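PDB 6HWJ: glucosamine kinase from Streptacidiphilus jiangxiensis, which catalyses the ATP-dependent, magnesium-requiring phosphorylation of D-glucosamine to D-glucosamine 6-phosphate, and acts on glucose to a lesser extent. Local coordinates for residues T224-M229 with G299-G304; R228-L233 with A336-G341; L257-A262 with A413-P418. All blocks are in the same frame, centred on the assembly; numbering follows the deposited sequence.

Overall arrangement
All three contacts lie in the C-terminal half of this monomer, where most of the elements they join are helices. Contacts 1 and 2 are neighbours, with centres 6 Å apart. Both start from helix 212-234 and share Met229; contact 1 runs to the loop 299-304 and contact 2 to helix 335-356. They also touch directly, since Asp338 holds the backbone of Gly299, next to the glucosamine-binding Asp300, and so lie beside the substrate and magnesium sites. Contact 3, its centre about 26 Å from that of contact 1, ties helix 243-263 to segment 413-418 at the surface, in the inferred specificity motif. Along the chain, the first segments of all three come before any second segment.

Contact 1: residues T224-M229 with G299-G304; sequences TLTARM and GDFHVG
Phe301 points its ring from the loop 299-304 at helix 212-234, where Leu225, Thr226 and Met229 receive it. The loop carries the sequence His-Gly-Asp, as in the catalytic loop of kinase-like phosphotransferases such as the aminoglycoside kinases, and Asp300, just before the phenylalanine, binds D-glucosamine. The side chains of Phe301 and Asp300 leave the backbone on different sides, the one toward the helix and the other toward the substrate site, and Phe301 packs the loop against helix 212-234.

The flat ring is met in two ways. Met229 comes over one face from the opposite direction: its methyl CE lies 4.2 Å from the centroid of the Phe301 ring and only 16° off the ring normal, a CH-pi contact. The sulfur is more oblique, with Met229 SD 4.8 Å from the same centroid, a Met-aromatic contact. The unbranched thioether suits this place because it stays straight through chi2 and then bends at chi3 (77°), which carries the methyl over the ring.

Thr226 and Leu225 instead approach the edge, near the ring plane. Leu225 brings its branch CD2 to 4.2 Å from Phe301 CZ, an ordinary apolar touch. Thr226 is small enough to sit directly in front of the rim, and its hydroxyl is satisfied within the helix by a hydrogen bond to Leu222 O, so a polar atom can be tolerated in this buried place. Elsewhere Phe301 packs on Met342 and Val315 and meets the ring of His298, while Asp300 O binds the amide of the magnesium ligand Gln305. With Thr226 OG1 anti to the carbonyl carbon and beside the backbone N (chi1 -51°), the hydroxyl can bond Leu222 O and still stand 3.2 Å from Phe301 CE2.

Contact 2: residues R228-L233 with A336-G341; sequences RMHAAL and ALDVVG
His230 and Asp338 join two almost antiparallel helices through a buried His-carboxylate hydrogen bond. His230 NE2 donates to Asp338 OD2 over 2.7 Å, with an N-H...O angle of 163°. The oxygen lies in the plane of the imidazole and is met on its anti lone pair, the one turned away from OD1. Ring and carboxylate are nearly coplanar, 18° apart, and the ring edge also lies against the aspartate methylene, with His230 NE2 3.3 Å from Asp338 CB.

Apolar groups close in around the pair. The Met229 methyl CE reaches 3.6 Å from Asp338 OD2, and Val339 CG2 stands 4.3 Å from His230 CE1 near the ring plane. The axes of the two helix segments pass 11.4 Å apart at their closest, a gap that a histidine and a short acid can bridge together.

In the next shell each partner has further bonds. His230 ND1 is hydrogen-bonded to Tyr380 OH of helix 362-386; with both ring nitrogens bonded, the rotation of the imidazole is fixed. Asp338 grips the loop that leads into Asp300: OD2 is shared by His230 NE2 and His298 N. An aspartate suits this place because its two oxygens can serve several N-H groups at once. The role recalls the helix F aspartate of protein kinases, which likewise binds backbone amides of the catalytic loop. With CG of Asp338 anti to its carbonyl carbon, chi1 -70°, the carboxylate faces helix 212-234 and the loop at His298 and Gly299, and OD1 receives the amide N of Gly299.

Contact 3: residues L257-A262 with A413-P418; sequences LDEAVA and AVRHLP
The last full turns of helix 243-263 and the C-terminal part of helix 398-416 stand well apart where Glu259 and Arg415 face each other, with Glu259 CA 11.3 Å from Arg415 CA. Only long side chains can span this gap. Glu259 reaches across with CG anti to its backbone N and the rest of its chain extended; Arg415 is extended from CG to NE and crosses it at about a right angle. Arg415 NH2 donates to Glu259 OE2 over 2.9 Å, forming a salt bridge with a nearly straight N-H...O angle of 169°.

Arg415 belongs to the motif inferred to determine substrate specificity, which also contains the glucosamine-binding Glu409. The bridge joins the helical part of this motif to helix 243-263 at the protein surface.

The bridge is single-pronged: NH2 alone makes the hydrogen bond, while Arg415 NE, 3.7 Å from Glu259 OE2, is too far for a second. The acid may also offset the like charge of Arg408, whose NH1 lies close to that of Arg415. NH2 meets OE2 on its syn side but 32° out of the carboxylate plane. Although OE2 lies close to the guanidinium plane, the carboxylate is turned 41° against it, and Glu259 OE1 remains 3.4 Å from Arg415 NH2.

Contact 1: residues T224-M229 with G299-G304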
ATOM      1  N   THR A 224       3.764  15.548  -8.790  1.00 23.74           N
ATOM      2  CA  THR A 224       4.917  15.125  -9.572  1.00 25.39           C
ATOM      3  C   THR A 224       5.343  13.704  -9.207  1.00 25.87           C
ATOM      4  O   THR A 224       5.669  12.894 -10.094  1.00 28.44           O
ATOM      5  CB  THR A 224       6.064  16.139  -9.371  1.00 28.80           C
ATOM      6  OG1 THR A 224       5.729  17.366 -10.031  1.00 30.04           O
ATOM      7  CG2 THR A 224       7.367  15.609  -9.917  1.00 26.70           C
ATOM      8  N   LEU A 225       5.331  13.374  -7.919  1.00 25.06           N
ATOM      9  CA  LEU A 225       5.722  12.035  -7.481  1.00 23.87           C
ATOM     10  C   LEU A 225       4.788  10.974  -8.057  1.00 23.61           C
ATOM     11  O   LEU A 225       5.246   9.947  -8.579  1.00 25.80           O
ATOM     12  CB  LEU A 225       5.734  11.967  -5.939  1.00 26.41           C
ATOM     13  CG  LEU A 225       6.063  10.628  -5.271  1.00 24.08           C
ATOM     14  CD1 LEU A 225       6.537  10.847  -3.837  1.00 27.31           C
ATOM     15  CD2 LEU A 225       4.837   9.686  -5.237  1.00 25.85           C
ATOM     16  N   THR A 226       3.482  11.213  -7.974  1.00 22.64           N
ATOM     17  CA  THR A 226       2.487  10.284  -8.491  1.00 23.91           C
ATOM     18  C   THR A 226       2.656  10.065  -9.992  1.00 26.75           C
ATOM     19  O   THR A 226       2.514   8.936 -10.473  1.00 24.84           O
ATOM     20  CB  THR A 226       1.080  10.814  -8.195  1.00 24.43           C
ATOM     21  OG1 THR A 226       0.965  11.146  -6.803  1.00 23.27           O
ATOM     22  CG2 THR A 226       0.020   9.772  -8.568  1.00 24.22           C
ATOM     23  N   ALA A 227       2.979  11.129 -10.736  1.00 26.05           N
ATOM     24  CA  ALA A 227       3.182  11.005 -12.178  1.00 27.09           C
ATOM     25  C   ALA A 227       4.447  10.222 -12.505  1.00 26.30           C
ATOM     26  O   ALA A 227       4.449   9.374 -13.414  1.00 26.74           O
ATOM     27  CB  ALA A 227       3.230  12.389 -12.834  1.00 29.22           C
ATOM     28  N   ARG A 228       5.533  10.483 -11.776  1.00 23.69           N
ATOM     29  CA  ARG A 228       6.753   9.702 -11.950  1.00 25.38           C
ATOM     30  C   ARG A 228       6.505   8.233 -11.612  1.00 27.59           C
ATOM     31  O   ARG A 228       7.009   7.329 -12.299  1.00 23.86           O
ATOM     32  CB  ARG A 228       7.870  10.266 -11.070  1.00 26.78           C
ATOM     33  CG  ARG A 228       8.357  11.657 -11.477  1.00 28.10           C
ATOM     34  CD  ARG A 228       9.293  12.237 -10.411  1.00 27.55           C
ATOM     35  NE  ARG A 228       9.886  13.499 -10.871  1.00 26.22           N
ATOM     36  CZ  ARG A 228      10.612  14.310 -10.103  1.00 30.03           C
ATOM     37  NH1 ARG A 228      10.823  14.018  -8.822  1.00 29.14           N
ATOM     38  NH2 ARG A 228      11.114  15.423 -10.613  1.00 29.42           N
ATOM     39  N   MET A 229       5.777   7.985 -10.528  1.00 23.33           N
ATOM     40  CA  MET A 229       5.422   6.623 -10.130  1.00 27.93           C
ATOM     41  C   MET A 229       4.627   5.927 -11.235  1.00 28.25           C
ATOM     42  O   MET A 229       4.985   4.820 -11.669  1.00 27.79           O
ATOM     43  CB  MET A 229       4.626   6.674  -8.820  1.00 24.35           C
ATOM     44  CG  MET A 229       4.254   5.317  -8.236  1.00 27.97           C
ATOM     45  SD  MET A 229       3.261   5.500  -6.718  1.00 25.93           S
ATOM     46  CE  MET A 229       1.668   5.930  -7.413  1.00 29.60           C
ATOM     47  N   GLY A 299      -2.593   1.581  -5.499  1.00 27.62           N
ATOM     48  CA  GLY A 299      -3.803   0.875  -5.126  1.00 31.11           C
ATOM     49  C   GLY A 299      -4.316   1.157  -3.731  1.00 30.57           C
ATOM     50  O   GLY A 299      -5.421   0.714  -3.397  1.00 35.45           O
ATOM     51  N   ASP A 300      -3.557   1.871  -2.915  1.00 27.86           N
ATOM     52  CA  ASP A 300      -4.003   2.247  -1.572  1.00 27.45           C
ATOM     53  C   ASP A 300      -3.334   3.576  -1.239  1.00 26.27           C
ATOM     54  O   ASP A 300      -2.649   3.725  -0.223  1.00 24.44           O
ATOM     55  CB  ASP A 300      -3.674   1.151  -0.561  1.00 30.77           C
ATOM     56  CG  ASP A 300      -4.236   1.440   0.824  1.00 32.23           C
ATOM     57  OD1 ASP A 300      -5.265   2.128   0.920  1.00 32.38           O
ATOM     58  OD2 ASP A 300      -3.623   0.978   1.809  1.00 32.95           O
ATOM     59  N   PHE A 301      -3.511   4.547  -2.132  1.00 28.04           N
ATOM     60  CA  PHE A 301      -2.656   5.730  -2.220  1.00 26.15           C
ATOM     61  C   PHE A 301      -3.313   6.878  -1.479  1.00 26.37           C
ATOM     62  O   PHE A 301      -4.444   7.264  -1.801  1.00 24.40           O
ATOM     63  CB  PHE A 301      -2.420   6.064  -3.697  1.00 27.35           C
ATOM     64  CG  PHE A 301      -1.258   6.978  -3.950  1.00 28.00           C
ATOM     65  CD1 PHE A 301       0.014   6.658  -3.510  1.00 25.50           C
ATOM     66  CD2 PHE A 301      -1.433   8.136  -4.672  1.00 28.48           C
ATOM     67  CE1 PHE A 301       1.073   7.496  -3.760  1.00 26.29           C
ATOM     68  CE2 PHE A 301      -0.363   8.981  -4.918  1.00 28.29           C
ATOM     69  CZ  PHE A 301       0.892   8.647  -4.464  1.00 25.86           C
ATOM     70  N   HIS A 302      -2.602   7.425  -0.495  1.00 24.22           N
ATOM     71  CA  HIS A 302      -3.089   8.545   0.306  1.00 24.42           C
ATOM     72  C   HIS A 302      -1.895   9.100   1.069  1.00 25.52           C
ATOM     73  O   HIS A 302      -0.796   8.529   1.037  1.00 23.55           O
ATOM     74  CB  HIS A 302      -4.224   8.112   1.241  1.00 24.24           C
ATOM     75  CG  HIS A 302      -3.854   7.007   2.177  1.00 24.52           C
ATOM     76  ND1 HIS A 302      -3.141   7.221   3.329  1.00 27.28           N
ATOM     77  CD2 HIS A 302      -4.112   5.675   2.138  1.00 26.63           C
ATOM     78  CE1 HIS A 302      -2.970   6.070   3.964  1.00 27.68           C
ATOM     79  NE2 HIS A 302      -3.547   5.113   3.256  1.00 25.04           N
ATOM     80  N   VAL A 303      -2.114  10.219   1.767  1.00 26.56           N
ATOM     81  CA  VAL A 303      -0.974  10.929   2.356  1.00 25.41           C
ATOM     82  C   VAL A 303      -0.296  10.090   3.418  1.00 27.41           C
ATOM     83  O   VAL A 303       0.874  10.303   3.728  1.00 25.98           O
ATOM     84  CB  VAL A 303      -1.388  12.298   2.953  1.00 32.76           C
ATOM     85  CG1 VAL A 303      -2.021  13.166   1.904  1.00 35.68           C
ATOM     86  CG2 VAL A 303      -2.300  12.101   4.167  1.00 33.75           C
ATOM     87  N   GLY A 304      -1.023   9.157   4.037  1.00 28.95           N
ATOM     88  CA  GLY A 304      -0.411   8.273   5.021  1.00 29.93           C
ATOM     89  C   GLY A 304       0.616   7.325   4.449  1.00 26.35           C
ATOM     90  O   GLY A 304       1.334   6.694   5.226  1.00 28.25           O
TER

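Contact 2: residues R228-L233 with A336-G341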
ATOM      1  N   ARG A 228       5.533  10.483 -11.776  1.00 23.69           N
ATOM      2  CA  ARG A 228       6.753   9.702 -11.950  1.00 25.38           C
ATOM      3  C   ARG A 228       6.505   8.233 -11.612  1.00 27.59           C
ATOM      4  O   ARG A 228       7.009   7.329 -12.299  1.00 23.86           O
ATOM      5  CB  ARG A 228       7.870  10.266 -11.070  1.00 26.78           C
ATOM      6  CG  ARG A 228       8.357  11.657 -11.477  1.00 28.10           C
ATOM      7  CD  ARG A 228       9.293  12.237 -10.411  1.00 27.55           C
ATOM      8  NE  ARG A 228       9.886  13.499 -10.871  1.00 26.22           N
ATOM      9  CZ  ARG A 228      10.612  14.310 -10.103  1.00 30.03           C
ATOM     10  NH1 ARG A 228      10.823  14.018  -8.822  1.00 29.14           N
ATOM     11  NH2 ARG A 228      11.114  15.423 -10.613  1.00 29.42           N
ATOM     12  N   MET A 229       5.777   7.985 -10.528  1.00 23.33           N
ATOM     13  CA  MET A 229       5.422   6.623 -10.130  1.00 27.93           C
ATOM     14  C   MET A 229       4.627   5.927 -11.235  1.00 28.25           C
ATOM     15  O   MET A 229       4.985   4.820 -11.669  1.00 27.79           O
ATOM     16  CB  MET A 229       4.626   6.674  -8.820  1.00 24.35           C
ATOM     17  CG  MET A 229       4.254   5.317  -8.236  1.00 27.97           C
ATOM     18  SD  MET A 229       3.261   5.500  -6.718  1.00 25.93           S
ATOM     19  CE  MET A 229       1.668   5.930  -7.413  1.00 29.60           C
ATOM     20  N   HIS A 230       3.568   6.582 -11.738  1.00 26.43           N
ATOM     21  CA  HIS A 230       2.739   5.945 -12.762  1.00 29.16           C
ATOM     22  C   HIS A 230       3.509   5.720 -14.061  1.00 27.81           C
ATOM     23  O   HIS A 230       3.358   4.679 -14.708  1.00 29.16           O
ATOM     24  CB  HIS A 230       1.484   6.779 -13.025  1.00 25.50           C
ATOM     25  CG  HIS A 230       0.473   6.704 -11.934  1.00 26.82           C
ATOM     26  ND1 HIS A 230      -0.531   7.637 -11.784  1.00 29.52           N
ATOM     27  CD2 HIS A 230       0.300   5.801 -10.943  1.00 25.86           C
ATOM     28  CE1 HIS A 230      -1.273   7.307 -10.745  1.00 29.20           C
ATOM     29  NE2 HIS A 230      -0.783   6.200 -10.215  1.00 27.00           N
ATOM     30  N   ALA A 231       4.334   6.681 -14.464  1.00 28.91           N
ATOM     31  CA  ALA A 231       5.101   6.523 -15.692  1.00 32.19           C
ATOM     32  C   ALA A 231       5.999   5.298 -15.618  1.00 30.04           C
ATOM     33  O   ALA A 231       6.153   4.571 -16.603  1.00 30.92           O
ATOM     34  CB  ALA A 231       5.928   7.781 -15.971  1.00 34.25           C
ATOM     35  N   ALA A 232       6.602   5.053 -14.457  1.00 29.13           N
ATOM     36  CA  ALA A 232       7.461   3.892 -14.298  1.00 30.13           C
ATOM     37  C   ALA A 232       6.648   2.606 -14.272  1.00 31.18           C
ATOM     38  O   ALA A 232       7.036   1.612 -14.893  1.00 31.40           O
ATOM     39  CB  ALA A 232       8.285   4.005 -13.000  1.00 29.65           C
ATOM     40  N   LEU A 233       5.538   2.592 -13.530  1.00 28.70           N
ATOM     41  CA  LEU A 233       4.711   1.394 -13.463  1.00 27.43           C
ATOM     42  C   LEU A 233       4.121   1.071 -14.826  1.00 29.82           C
ATOM     43  O   LEU A 233       4.018  -0.103 -15.211  1.00 33.71           O
ATOM     44  CB  LEU A 233       3.609   1.582 -12.419  1.00 24.54           C
ATOM     45  CG  LEU A 233       4.060   1.795 -10.981  1.00 25.60           C
ATOM     46  CD1 LEU A 233       2.876   2.107 -10.102  1.00 27.83           C
ATOM     47  CD2 LEU A 233       4.848   0.604 -10.411  1.00 26.70           C
ATOM     48  N   ALA A 336      -6.092   6.925 -12.566  1.00 26.96           N
ATOM     49  CA  ALA A 336      -6.903   7.923 -11.892  1.00 25.83           C
ATOM     50  C   ALA A 336      -7.339   7.469 -10.506  1.00 26.48           C
ATOM     51  O   ALA A 336      -7.666   8.311  -9.660  1.00 26.17           O
ATOM     52  CB  ALA A 336      -8.126   8.272 -12.738  1.00 26.69           C
ATOM     53  N   LEU A 337      -7.355   6.161 -10.246  1.00 26.08           N
ATOM     54  CA  LEU A 337      -7.672   5.683  -8.909  1.00 25.62           C
ATOM     55  C   LEU A 337      -6.669   6.200  -7.880  1.00 24.92           C
ATOM     56  O   LEU A 337      -7.054   6.688  -6.807  1.00 25.36           O
ATOM     57  CB  LEU A 337      -7.712   4.151  -8.898  1.00 27.76           C
ATOM     58  CG  LEU A 337      -7.961   3.543  -7.516  1.00 31.67           C
ATOM     59  CD1 LEU A 337      -9.395   3.825  -7.060  1.00 30.60           C
ATOM     60  CD2 LEU A 337      -7.703   2.022  -7.529  1.00 38.71           C
ATOM     61  N   ASP A 338      -5.366   6.095  -8.176  1.00 27.47           N
ATOM     62  CA  ASP A 338      -4.369   6.677  -7.272  1.00 23.23           C
ATOM     63  C   ASP A 338      -4.558   8.180  -7.172  1.00 27.40           C
ATOM     64  O   ASP A 338      -4.371   8.773  -6.098  1.00 28.18           O
ATOM     65  CB  ASP A 338      -2.943   6.382  -7.739  1.00 25.16           C
ATOM     66  CG  ASP A 338      -2.539   4.917  -7.586  1.00 26.96           C
ATOM     67  OD1 ASP A 338      -3.150   4.167  -6.788  1.00 25.52           O
ATOM     68  OD2 ASP A 338      -1.565   4.530  -8.274  1.00 27.97           O
ATOM     69  N   VAL A 339      -4.872   8.825  -8.301  1.00 28.94           N
ATOM     70  CA  VAL A 339      -5.022  10.281  -8.319  1.00 27.52           C
ATOM     71  C   VAL A 339      -6.108  10.706  -7.346  1.00 27.07           C
ATOM     72  O   VAL A 339      -5.894  11.591  -6.512  1.00 26.02           O
ATOM     73  CB  VAL A 339      -5.322  10.775  -9.742  1.00 29.15           C
ATOM     74  CG1 VAL A 339      -5.757  12.213  -9.727  1.00 29.82           C
ATOM     75  CG2 VAL A 339      -4.109  10.586 -10.650  1.00 30.35           C
ATOM     76  N   VAL A 340      -7.285  10.063  -7.421  1.00 29.03           N
ATOM     77  CA  VAL A 340      -8.383  10.466  -6.556  1.00 28.00           C
ATOM     78  C   VAL A 340      -8.103  10.082  -5.116  1.00 24.37           C
ATOM     79  O   VAL A 340      -8.556  10.760  -4.189  1.00 27.36           O
ATOM     80  CB  VAL A 340      -9.729   9.875  -7.029  1.00 29.48           C
ATOM     81  CG1 VAL A 340     -10.065  10.369  -8.429  1.00 29.68           C
ATOM     82  CG2 VAL A 340      -9.731   8.355  -6.948  1.00 32.03           C
ATOM     83  N   GLY A 341      -7.396   8.985  -4.895  1.00 26.69           N
ATOM     84  CA  GLY A 341      -6.997   8.630  -3.529  1.00 26.69           C
ATOM     85  C   GLY A 341      -6.188   9.739  -2.870  1.00 27.30           C
ATOM     86  O   GLY A 341      -6.442  10.112  -1.725  1.00 24.42           O
TER

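Contact 3: residues L257-A262 with A413-P418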
ATOM      1  N   LEU A 257     -22.532   2.581  -1.969  1.00 35.31           N
ATOM      2  CA  LEU A 257     -23.403   3.728  -1.745  1.00 36.66           C
ATOM      3  C   LEU A 257     -24.661   3.315  -0.984  1.00 38.64           C
ATOM      4  O   LEU A 257     -25.053   3.960  -0.004  1.00 37.90           O
ATOM      5  CB  LEU A 257     -23.756   4.369  -3.096  1.00 36.90           C
ATOM      6  CG  LEU A 257     -24.725   5.545  -3.064  1.00 38.60           C
ATOM      7  CD1 LEU A 257     -24.204   6.675  -2.193  1.00 37.92           C
ATOM      8  CD2 LEU A 257     -24.986   6.033  -4.476  1.00 40.41           C
ATOM      9  N   ASP A 258     -25.311   2.234  -1.426  1.00 38.81           N
ATOM     10  CA  ASP A 258     -26.507   1.762  -0.731  1.00 41.24           C
ATOM     11  C   ASP A 258     -26.206   1.447   0.732  1.00 40.76           C
ATOM     12  O   ASP A 258     -26.982   1.810   1.625  1.00 41.38           O
ATOM     13  CB  ASP A 258     -27.078   0.539  -1.442  1.00 47.66           C
ATOM     14  CG  ASP A 258     -27.691   0.882  -2.782  1.00 56.13           C
ATOM     15  OD1 ASP A 258     -28.054   2.059  -2.990  1.00 58.30           O
ATOM     16  OD2 ASP A 258     -27.814  -0.026  -3.631  1.00 61.73           O
ATOM     17  N   GLU A 259     -25.078   0.791   1.001  1.00 39.01           N
ATOM     18  CA  GLU A 259     -24.737   0.471   2.383  1.00 43.93           C
ATOM     19  C   GLU A 259     -24.545   1.740   3.204  1.00 39.72           C
ATOM     20  O   GLU A 259     -25.040   1.845   4.334  1.00 40.42           O
ATOM     21  CB  GLU A 259     -23.490  -0.405   2.438  1.00 53.32           C
ATOM     22  CG  GLU A 259     -23.199  -0.953   3.828  1.00 65.04           C
ATOM     23  CD  GLU A 259     -21.939  -1.798   3.873  1.00 74.98           C
ATOM     24  OE1 GLU A 259     -21.527  -2.317   2.814  1.00 78.26           O
ATOM     25  OE2 GLU A 259     -21.355  -1.932   4.971  1.00 78.37           O
ATOM     26  N   ALA A 260     -23.805   2.718   2.661  1.00 36.16           N
ATOM     27  CA  ALA A 260     -23.604   3.971   3.381  1.00 34.69           C
ATOM     28  C   ALA A 260     -24.928   4.677   3.644  1.00 36.12           C
ATOM     29  O   ALA A 260     -25.164   5.163   4.751  1.00 37.32           O
ATOM     30  CB  ALA A 260     -22.663   4.885   2.597  1.00 31.70           C
ATOM     31  N   VAL A 261     -25.808   4.729   2.643  1.00 38.09           N
ATOM     32  CA  VAL A 261     -27.114   5.358   2.823  1.00 40.25           C
ATOM     33  C   VAL A 261     -27.908   4.666   3.920  1.00 40.23           C
ATOM     34  O   VAL A 261     -28.672   5.317   4.649  1.00 38.44           O
ATOM     35  CB  VAL A 261     -27.896   5.362   1.491  1.00 39.07           C
ATOM     36  CG1 VAL A 261     -29.339   5.708   1.725  1.00 44.92           C
ATOM     37  CG2 VAL A 261     -27.283   6.337   0.511  1.00 40.81           C
ATOM     38  N   ALA A 262     -27.750   3.347   4.057  1.00 43.29           N
ATOM     39  CA  ALA A 262     -28.521   2.582   5.032  1.00 46.08           C
ATOM     40  C   ALA A 262     -27.908   2.604   6.430  1.00 48.45           C
ATOM     41  O   ALA A 262     -28.564   2.168   7.380  1.00 50.35           O
ATOM     42  CB  ALA A 262     -28.658   1.126   4.569  1.00 44.21           C
ATOM     43  N   ALA A 413     -16.196   5.149   8.801  1.00 31.46           N
ATOM     44  CA  ALA A 413     -16.716   5.788   9.997  1.00 31.48           C
ATOM     45  C   ALA A 413     -17.685   4.875  10.732  1.00 31.76           C
ATOM     46  O   ALA A 413     -17.531   4.632  11.936  1.00 33.12           O
ATOM     47  CB  ALA A 413     -17.393   7.116   9.626  1.00 32.13           C
ATOM     48  N   VAL A 414     -18.706   4.370  10.032  1.00 32.23           N
ATOM     49  CA  VAL A 414     -19.750   3.621  10.718  1.00 36.17           C
ATOM     50  C   VAL A 414     -19.194   2.304  11.259  1.00 37.12           C
ATOM     51  O   VAL A 414     -19.692   1.783  12.253  1.00 39.43           O
ATOM     52  CB  VAL A 414     -20.963   3.379   9.800  1.00 41.61           C
ATOM     53  CG1 VAL A 414     -21.593   4.719   9.400  1.00 41.55           C
ATOM     54  CG2 VAL A 414     -20.569   2.563   8.561  1.00 39.75           C
ATOM     55  N   ARG A 415     -18.133   1.779  10.656  1.00 35.83           N
ATOM     56  CA  ARG A 415     -17.572   0.514  11.098  1.00 37.97           C
ATOM     57  C   ARG A 415     -16.515   0.669  12.190  1.00 37.28           C
ATOM     58  O   ARG A 415     -16.326  -0.263  12.989  1.00 37.81           O
ATOM     59  CB  ARG A 415     -16.936  -0.230   9.917  1.00 38.68           C
ATOM     60  CG  ARG A 415     -17.909  -0.654   8.845  1.00 45.40           C
ATOM     61  CD  ARG A 415     -17.161  -1.074   7.593  1.00 51.75           C
ATOM     62  NE  ARG A 415     -18.067  -1.469   6.512  1.00 59.93           N
ATOM     63  CZ  ARG A 415     -17.669  -1.732   5.270  1.00 66.71           C
ATOM     64  NH1 ARG A 415     -16.385  -1.639   4.946  1.00 67.96           N
ATOM     65  NH2 ARG A 415     -18.554  -2.082   4.354  1.00 69.78           N
ATOM     66  N   HIS A 416     -15.831   1.797  12.250  1.00 32.92           N
ATOM     67  CA  HIS A 416     -14.640   1.928  13.090  1.00 37.38           C
ATOM     68  C   HIS A 416     -14.575   3.213  13.892  1.00 38.97           C
ATOM     69  O   HIS A 416     -13.916   3.214  14.941  1.00 39.20           O
ATOM     70  CB  HIS A 416     -13.367   1.847  12.218  1.00 39.44           C
ATOM     71  CG  HIS A 416     -13.293   0.611  11.372  1.00 40.89           C
ATOM     72  ND1 HIS A 416     -13.499   0.632  10.007  1.00 40.87           N
ATOM     73  CD2 HIS A 416     -13.040  -0.680  11.700  1.00 42.30           C
ATOM     74  CE1 HIS A 416     -13.377  -0.594   9.527  1.00 40.28           C
ATOM     75  NE2 HIS A 416     -13.107  -1.411  10.531  1.00 44.03           N
ATOM     76  N   LEU A 417     -15.199   4.300  13.462  1.00 37.18           N
ATOM     77  CA  LEU A 417     -15.006   5.603  14.074  1.00 33.98           C
ATOM     78  C   LEU A 417     -16.188   6.503  13.734  1.00 30.36           C
ATOM     79  O   LEU A 417     -16.108   7.293  12.796  1.00 31.24           O
ATOM     80  CB  LEU A 417     -13.698   6.219  13.599  1.00 28.32           C
ATOM     81  CG  LEU A 417     -13.158   7.407  14.410  1.00 27.00           C
ATOM     82  CD1 LEU A 417     -12.747   6.982  15.821  1.00 30.38           C
ATOM     83  CD2 LEU A 417     -12.005   8.056  13.666  1.00 30.16           C
ATOM     84  N   PRO A 418     -17.293   6.405  14.481  1.00 30.39           N
ATOM     85  CA  PRO A 418     -18.551   7.003  14.008  1.00 30.44           C
ATOM     86  C   PRO A 418     -18.486   8.488  13.682  1.00 30.68           C
ATOM     87  O   PRO A 418     -19.169   8.924  12.747  1.00 30.33           O
ATOM     88  CB  PRO A 418     -19.514   6.729  15.174  1.00 34.62           C
ATOM     89  CG  PRO A 418     -18.992   5.441  15.772  1.00 34.78           C
ATOM     90  CD  PRO A 418     -17.493   5.555  15.670  1.00 31.17           C
TER